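Local structure of ERPC (Borrelia burgdorferi, 4BXM) at residues Thr63-Gly66 with Tyr67-Thr70; Phe72-Glu76 with Ser77-Asn81; Tyr145-Leu149 with Glu150-Lys154. The protein probably binds the complement regulator factor H at the outer surface of the Lyme disease spirochaete, which may help it evade complement. All blocks are in the same frame, centred on the assembly; numbering follows the deposited sequence.

Interaction 1. Residues Thr63-Gly66 with Tyr67-Thr70; sequences TFAG and YTAT
The Thr68 hydroxyl meets Phe64 and Ala65, the residues four and three positions before it. At CB the chain forks. The hydroxyl branch leaves beside the backbone N, anti to the carbonyl carbon (chi1 -66°), and this carries OG1 in front of the methyl of Ala65 at 3.8 Å from its CB. From there OG1 also faces the aromatic side chain of Phe64, lying 4.0 Å from CD2, near the ring plane and at the ring edge rather than over a face. The methyl branch, CG2, stays farther from the ring, its separation from Phe64 CD2 being 5.0 Å. The two side chains cross at roughly a right angle, with polar oxygen against carbon on the Phe64 and Ala65 side. The polar demand of OG1 is met on the adjacent strand, where it is hydrogen-bonded to Asn55 OD1; the Phe64 ring rests on the same asparagine.

These residues form the return arm of a beta hairpin: a long exposed loop leads from strand 50-56 into the antiparallel strand 67-74, and backbone bonds between Tyr67 and Val56 and between Ala69 and Leu54 tie the two strands together. Ala65 stands at the junction, its CB 3.8 Å from the carbonyl O of Tyr67 as well as near Thr68. Tyr67 heads away from the loop. Its CB passes Gly66 O at 3.4 Å, but CG lies anti to the backbone N (chi1 173°), and the ring extends along the strand to meet Tyr100 edge to face while touching Leu54 and Val56.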
# COMPACT_ATOMS: atom_id res chain seq x y z
N THR A 63 22.74 1.73 -5.11
CA THR A 63 21.63 0.98 -4.61
C THR A 63 20.46 1.94 -4.55
O THR A 63 20.54 2.99 -3.95
CB THR A 63 21.95 0.39 -3.24
OG1 THR A 63 21.79 1.41 -2.26
CG2 THR A 63 23.37 -0.11 -3.20
N PHE A 64 19.38 1.53 -5.21
CA PHE A 64 18.21 2.38 -5.47
C PHE A 64 17.63 3.05 -4.22
O PHE A 64 17.38 4.25 -4.17
CB PHE A 64 17.11 1.51 -6.12
CG PHE A 64 15.93 2.29 -6.67
CD1 PHE A 64 16.13 3.46 -7.42
CD2 PHE A 64 14.63 1.82 -6.50
CE1 PHE A 64 15.04 4.15 -7.96
CE2 PHE A 64 13.55 2.50 -7.05
CZ PHE A 64 13.76 3.67 -7.78
N ALA A 65 17.40 2.23 -3.20
CA ALA A 65 16.79 2.69 -1.99
C ALA A 65 17.37 1.90 -0.82
O ALA A 65 18.11 0.95 -0.99
CB ALA A 65 15.25 2.55 -2.09
N GLY A 66 17.06 2.34 0.39
CA GLY A 66 17.33 1.55 1.58
C GLY A 66 16.56 0.23 1.53
O GLY A 66 17.05 -0.77 1.99
N TYR A 67 15.37 0.23 0.94
CA TYR A 67 14.47 -0.89 1.06
C TYR A 67 13.55 -0.88 -0.15
O TYR A 67 12.86 0.13 -0.42
CB TYR A 67 13.69 -0.85 2.41
CG TYR A 67 12.58 -1.94 2.51
CD1 TYR A 67 11.36 -1.78 1.83
CD2 TYR A 67 12.76 -3.12 3.26
CE1 TYR A 67 10.36 -2.71 1.89
CE2 TYR A 67 11.76 -4.09 3.30
CZ TYR A 67 10.57 -3.87 2.60
OH TYR A 67 9.56 -4.76 2.62
N THR A 68 13.57 -1.99 -0.88
CA THR A 68 12.70 -2.22 -2.03
C THR A 68 12.14 -3.66 -2.05
O THR A 68 12.91 -4.59 -2.14
CB THR A 68 13.45 -2.00 -3.36
OG1 THR A 68 13.81 -0.65 -3.49
CG2 THR A 68 12.54 -2.32 -4.59
N ALA A 69 10.82 -3.82 -2.05
CA ALA A 69 10.18 -5.14 -2.01
C ALA A 69 8.71 -5.02 -2.34
O ALA A 69 8.12 -3.96 -2.18
CB ALA A 69 10.38 -5.83 -0.67
N THR A 70 8.15 -6.10 -2.88
CA THR A 70 6.72 -6.29 -2.94
C THR A 70 6.09 -5.92 -1.60
O THR A 70 6.59 -6.32 -0.56
CB THR A 70 6.36 -7.75 -3.26
OG1 THR A 70 7.10 -8.10 -4.40
CG2 THR A 70 4.88 -7.86 -3.71

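Interaction 2. Residues Phe72-Glu76 with Ser77-Asn81; sequences FSLEE and SEVNN
Glu75 and Ser77 both place their gamma atom between the backbone N and the carbonyl carbon (chi1 84° and 63°), and the glutamate runs on extended beyond CG. Its carboxylate thereby comes alongside the serine hydroxyl: Ser77 OG donates to Glu75 OE2 over 3.2 Å, approaching from above the carboxylate plane. The backbone turns through two successive i to i+3 bonds. Glu78 N reaches Glu75 O at 2.8 Å and Val79 N reaches Glu76 O at 3.0 Å, each donor standing above the carbonyl plane. A water also donates to Glu76 O at 2.8 Å and accepts from Asn80 N, so that oxygen is gripped twice. On the inner side Leu74 CD1 touches Val79 CG2 at 4.1 Å and lies over the face of the Glu78 carbonyl.

The Glu76 carboxylate is fixed by a salt bridge from its OE1 to Lys45 and a hydrogen bond to Gly49 N, while Glu78 OE1 takes the backbone N of Lys93. The turn thus carries the chain from strand 67-74, paired with strand 50-56, into helix 79-88, with Leu74 packed against Phe82 of that helix and Phe92 of strand 90-93.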
# COMPACT_ATOMS: atom_id res chain seq x y z
N PHE A 72 2.23 -5.67 -1.55
CA PHE A 72 1.17 -6.67 -1.71
C PHE A 72 0.84 -6.87 -3.15
O PHE A 72 1.18 -6.02 -4.01
CB PHE A 72 -0.12 -6.30 -0.94
CG PHE A 72 -0.83 -5.01 -1.36
CD1 PHE A 72 -1.55 -4.93 -2.55
CD2 PHE A 72 -0.87 -3.93 -0.53
CE1 PHE A 72 -2.16 -3.76 -2.91
CE2 PHE A 72 -1.54 -2.78 -0.83
CZ PHE A 72 -2.23 -2.69 -2.01
N SER A 73 0.08 -7.93 -3.41
CA SER A 73 -0.40 -8.14 -4.74
C SER A 73 -1.81 -8.68 -4.71
O SER A 73 -2.29 -9.18 -3.68
CB SER A 73 0.62 -9.07 -5.49
OG SER A 73 0.51 -10.31 -4.88
N LEU A 74 -2.48 -8.63 -5.84
CA LEU A 74 -3.87 -9.12 -5.92
C LEU A 74 -4.09 -9.64 -7.33
O LEU A 74 -3.47 -9.18 -8.30
CB LEU A 74 -4.88 -7.97 -5.63
CG LEU A 74 -4.75 -6.67 -6.46
CD1 LEU A 74 -5.99 -6.36 -7.27
CD2 LEU A 74 -4.45 -5.53 -5.48
N GLU A 75 -5.04 -10.50 -7.48
CA GLU A 75 -5.28 -11.12 -8.74
C GLU A 75 -6.32 -10.37 -9.56
O GLU A 75 -7.04 -9.46 -9.06
CB GLU A 75 -5.64 -12.62 -8.46
CG GLU A 75 -7.09 -12.86 -8.13
CD GLU A 75 -7.44 -14.36 -8.02
OE1 GLU A 75 -6.86 -15.02 -7.14
OE2 GLU A 75 -8.26 -14.88 -8.84
N GLU A 76 -6.49 -10.80 -10.81
CA GLU A 76 -7.30 -10.05 -11.77
C GLU A 76 -8.68 -9.81 -11.31
O GLU A 76 -9.22 -8.69 -11.44
CB GLU A 76 -7.30 -10.74 -13.17
CG GLU A 76 -7.93 -9.90 -14.30
CD GLU A 76 -7.07 -8.66 -14.69
OE1 GLU A 76 -5.84 -8.56 -14.38
OE2 GLU A 76 -7.63 -7.75 -15.32
N SER A 77 -9.31 -10.84 -10.77
CA SER A 77 -10.68 -10.74 -10.31
C SER A 77 -10.88 -9.71 -9.16
O SER A 77 -12.02 -9.30 -8.87
CB SER A 77 -11.17 -12.13 -9.81
OG SER A 77 -10.37 -12.53 -8.70
N GLU A 78 -9.82 -9.34 -8.45
CA GLU A 78 -9.99 -8.27 -7.44
C GLU A 78 -9.64 -6.86 -7.95
O GLU A 78 -9.70 -5.85 -7.22
CB GLU A 78 -9.14 -8.62 -6.26
CG GLU A 78 -9.62 -9.81 -5.44
CD GLU A 78 -10.92 -9.52 -4.74
OE1 GLU A 78 -11.06 -8.43 -4.20
OE2 GLU A 78 -11.77 -10.43 -4.75
N VAL A 79 -9.22 -6.77 -9.20
CA VAL A 79 -8.83 -5.49 -9.78
C VAL A 79 -9.90 -4.40 -9.72
O VAL A 79 -9.59 -3.25 -9.30
CB VAL A 79 -8.33 -5.64 -11.25
CG1 VAL A 79 -8.19 -4.26 -11.92
CG2 VAL A 79 -6.99 -6.27 -11.24
N ASN A 80 -11.14 -4.71 -10.08
CA ASN A 80 -12.22 -3.72 -9.95
C ASN A 80 -12.53 -3.28 -8.50
O ASN A 80 -12.67 -2.11 -8.23
CB ASN A 80 -13.49 -4.22 -10.66
CG ASN A 80 -13.34 -4.22 -12.18
OD1 ASN A 80 -12.50 -3.53 -12.77
ND2 ASN A 80 -14.17 -5.01 -12.84
N ASN A 81 -12.45 -4.20 -7.53
CA ASN A 81 -12.56 -3.84 -6.14
C ASN A 81 -11.37 -2.93 -5.77
O ASN A 81 -11.51 -1.97 -5.02
CB ASN A 81 -12.50 -5.12 -5.21
CG ASN A 81 -13.69 -6.06 -5.39
OD1 ASN A 81 -13.63 -7.24 -5.03
ND2 ASN A 81 -14.77 -5.55 -5.93
O HOH W 1 -11.65 -7.39 -11.61

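Interaction 3. Residues Tyr145-Leu149 with Glu150-Lys154; sequences YAILL and EDLKK
A strand-to-helix junction near the C-terminus joins Ile147 and Leu148, at the end of strand 142-148, to Leu152 and Asp151 on the first turns of the closing helix. Leu148 holds the N-cap position, and the short segments 145-148 and 150-154 make an angle of 62°, with their axes 7.0 Å apart at closest approach.

On the buried side, the gamma-methyl of Ile147 and a delta-methyl of Leu152 meet at 3.6 Å (CG2 to CD1), the two side chains crossing at about a right angle. Leu152 CG lies anti to its carbonyl carbon (chi1 -71°), which directs it to the strand side, where CD1 meets Ile147; Met86 of helix 79-88 touches both residues. The other side is partly polar. The Asp151 carboxylate crosses the Leu148 side chain at a slant, with OD2 3.5 Å from Leu148 CB and near CD2 as well. A single water links the same pair: it accepts from Leu148 N at 2.7 Å and donates to Asp151 OD2 at 3.1 Å. The N-cap amide is therefore satisfied through solvent by the residue three positions later, and the positive end of the helix would probably stabilise the charge of this aspartate.

The helical bonds begin loosely, with a weak one from Leu152 N to Leu148 O, and tighten at once: Lys153 N to Leu149 O is 3.0 Å with a nearly straight N-H...O of 169°. The aliphatic stem of Lys153 passes obliquely by Leu149, CG to CD1 at 4.0 Å. Leucine cannot cap with its own side chain, and the result is a strand-to-helix junction whose N-cap amide is bridged by water to the aspartate three residues on, at the start of a C-terminal helix packed on an antiparallel sheet.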
# COMPACT_ATOMS: atom_id res chain seq x y z
N TYR A 145 -1.84 2.93 7.06
CA TYR A 145 -1.16 3.54 5.95
C TYR A 145 -2.06 4.61 5.40
O TYR A 145 -3.26 4.48 5.46
CB TYR A 145 -0.77 2.54 4.81
CG TYR A 145 0.33 1.60 5.20
CD1 TYR A 145 1.66 1.97 5.05
CD2 TYR A 145 0.07 0.35 5.69
CE1 TYR A 145 2.69 1.14 5.45
CE2 TYR A 145 1.08 -0.51 6.01
CZ TYR A 145 2.40 -0.12 5.89
OH TYR A 145 3.47 -0.91 6.28
N ALA A 146 -1.46 5.64 4.79
CA ALA A 146 -2.23 6.65 4.04
C ALA A 146 -1.53 7.14 2.79
O ALA A 146 -0.28 7.23 2.70
CB ALA A 146 -2.60 7.83 4.94
N ILE A 147 -2.36 7.43 1.81
CA ILE A 147 -1.91 7.85 0.49
C ILE A 147 -2.83 8.95 0.01
O ILE A 147 -4.04 8.81 0.04
CB ILE A 147 -2.01 6.72 -0.59
CG1 ILE A 147 -1.04 5.61 -0.28
CG2 ILE A 147 -1.73 7.32 -1.95
CD1 ILE A 147 -1.33 4.25 -0.88
N LEU A 148 -2.27 9.99 -0.58
CA LEU A 148 -3.12 11.07 -1.06
C LEU A 148 -4.19 10.64 -2.06
O LEU A 148 -3.96 10.00 -3.07
CB LEU A 148 -2.25 12.21 -1.64
CG LEU A 148 -2.89 13.58 -1.82
CD1 LEU A 148 -3.36 14.16 -0.48
CD2 LEU A 148 -1.85 14.49 -2.47
N LEU A 149 -5.41 11.01 -1.79
CA LEU A 149 -6.52 10.54 -2.58
C LEU A 149 -6.45 11.00 -4.03
O LEU A 149 -6.82 10.24 -4.95
CB LEU A 149 -7.83 10.99 -1.93
CG LEU A 149 -9.06 10.75 -2.82
CD1 LEU A 149 -9.27 9.28 -3.12
CD2 LEU A 149 -10.25 11.33 -2.11
N GLU A 150 -5.96 12.24 -4.23
CA GLU A 150 -5.89 12.79 -5.59
C GLU A 150 -4.86 12.12 -6.42
O GLU A 150 -5.10 11.91 -7.57
CB GLU A 150 -5.63 14.30 -5.57
CG GLU A 150 -6.98 15.03 -5.55
CD GLU A 150 -7.82 14.67 -6.78
OE1 GLU A 150 -7.25 14.75 -7.90
OE2 GLU A 150 -9.02 14.29 -6.64
N ASP A 151 -3.73 11.78 -5.81
CA ASP A 151 -2.67 10.98 -6.47
C ASP A 151 -3.18 9.67 -7.05
O ASP A 151 -2.77 9.31 -8.16
CB ASP A 151 -1.55 10.63 -5.51
CG ASP A 151 -0.65 11.80 -5.21
OD1 ASP A 151 -0.71 12.75 -6.03
OD2 ASP A 151 0.09 11.74 -4.16
N LEU A 152 -4.05 8.96 -6.30
CA LEU A 152 -4.62 7.69 -6.73
C LEU A 152 -5.66 7.89 -7.82
O LEU A 152 -5.65 7.19 -8.83
CB LEU A 152 -5.24 6.95 -5.51
CG LEU A 152 -4.24 6.38 -4.49
CD1 LEU A 152 -4.88 6.05 -3.14
CD2 LEU A 152 -3.57 5.14 -5.07
N LYS A 153 -6.57 8.83 -7.61
CA LYS A 153 -7.63 9.13 -8.59
C LYS A 153 -7.06 9.50 -9.97
O LYS A 153 -7.59 9.06 -10.98
CB LYS A 153 -8.52 10.30 -8.14
CG LYS A 153 -9.52 9.96 -7.05
CD LYS A 153 -10.63 11.02 -7.01
CE LYS A 153 -12.03 10.44 -7.19
NZ LYS A 153 -13.18 11.37 -6.83
N LYS A 154 -6.03 10.32 -10.00
CA LYS A 154 -5.45 10.68 -11.26
C LYS A 154 -4.77 9.54 -12.01
O LYS A 154 -4.72 9.56 -13.18
CB LYS A 154 -4.56 11.91 -11.15
CG LYS A 154 -3.24 11.78 -10.44
CD LYS A 154 -2.47 13.08 -10.68
CE LYS A 154 -1.23 13.23 -9.78
NZ LYS A 154 -0.02 12.69 -10.47
O HOH W 2 0.28 10.19 -1.45

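How the interactions relate
The three contacts follow one another along the chain and all reach the same antiparallel sheet. Interactions 1 and 2 sit toward the two ends of strand 67-74, their centres about 23 Å apart: the first marks where the chain enters it from an exposed loop, the second where it leaves for helix 79-88. Interaction 3 lies later, where strand 142-148 gives way to helix 149-156, its centre about 21 Å from interaction 1 and about 18 Å from interaction 2. Interactions 1 and 2 adjoin without other touch; interaction 3 touches neither. Interactions 2 and 3 both launch helices, and these meet through Met86, which packs on Ile147 and Leu152, whereas 63-70 belongs to the protein surface.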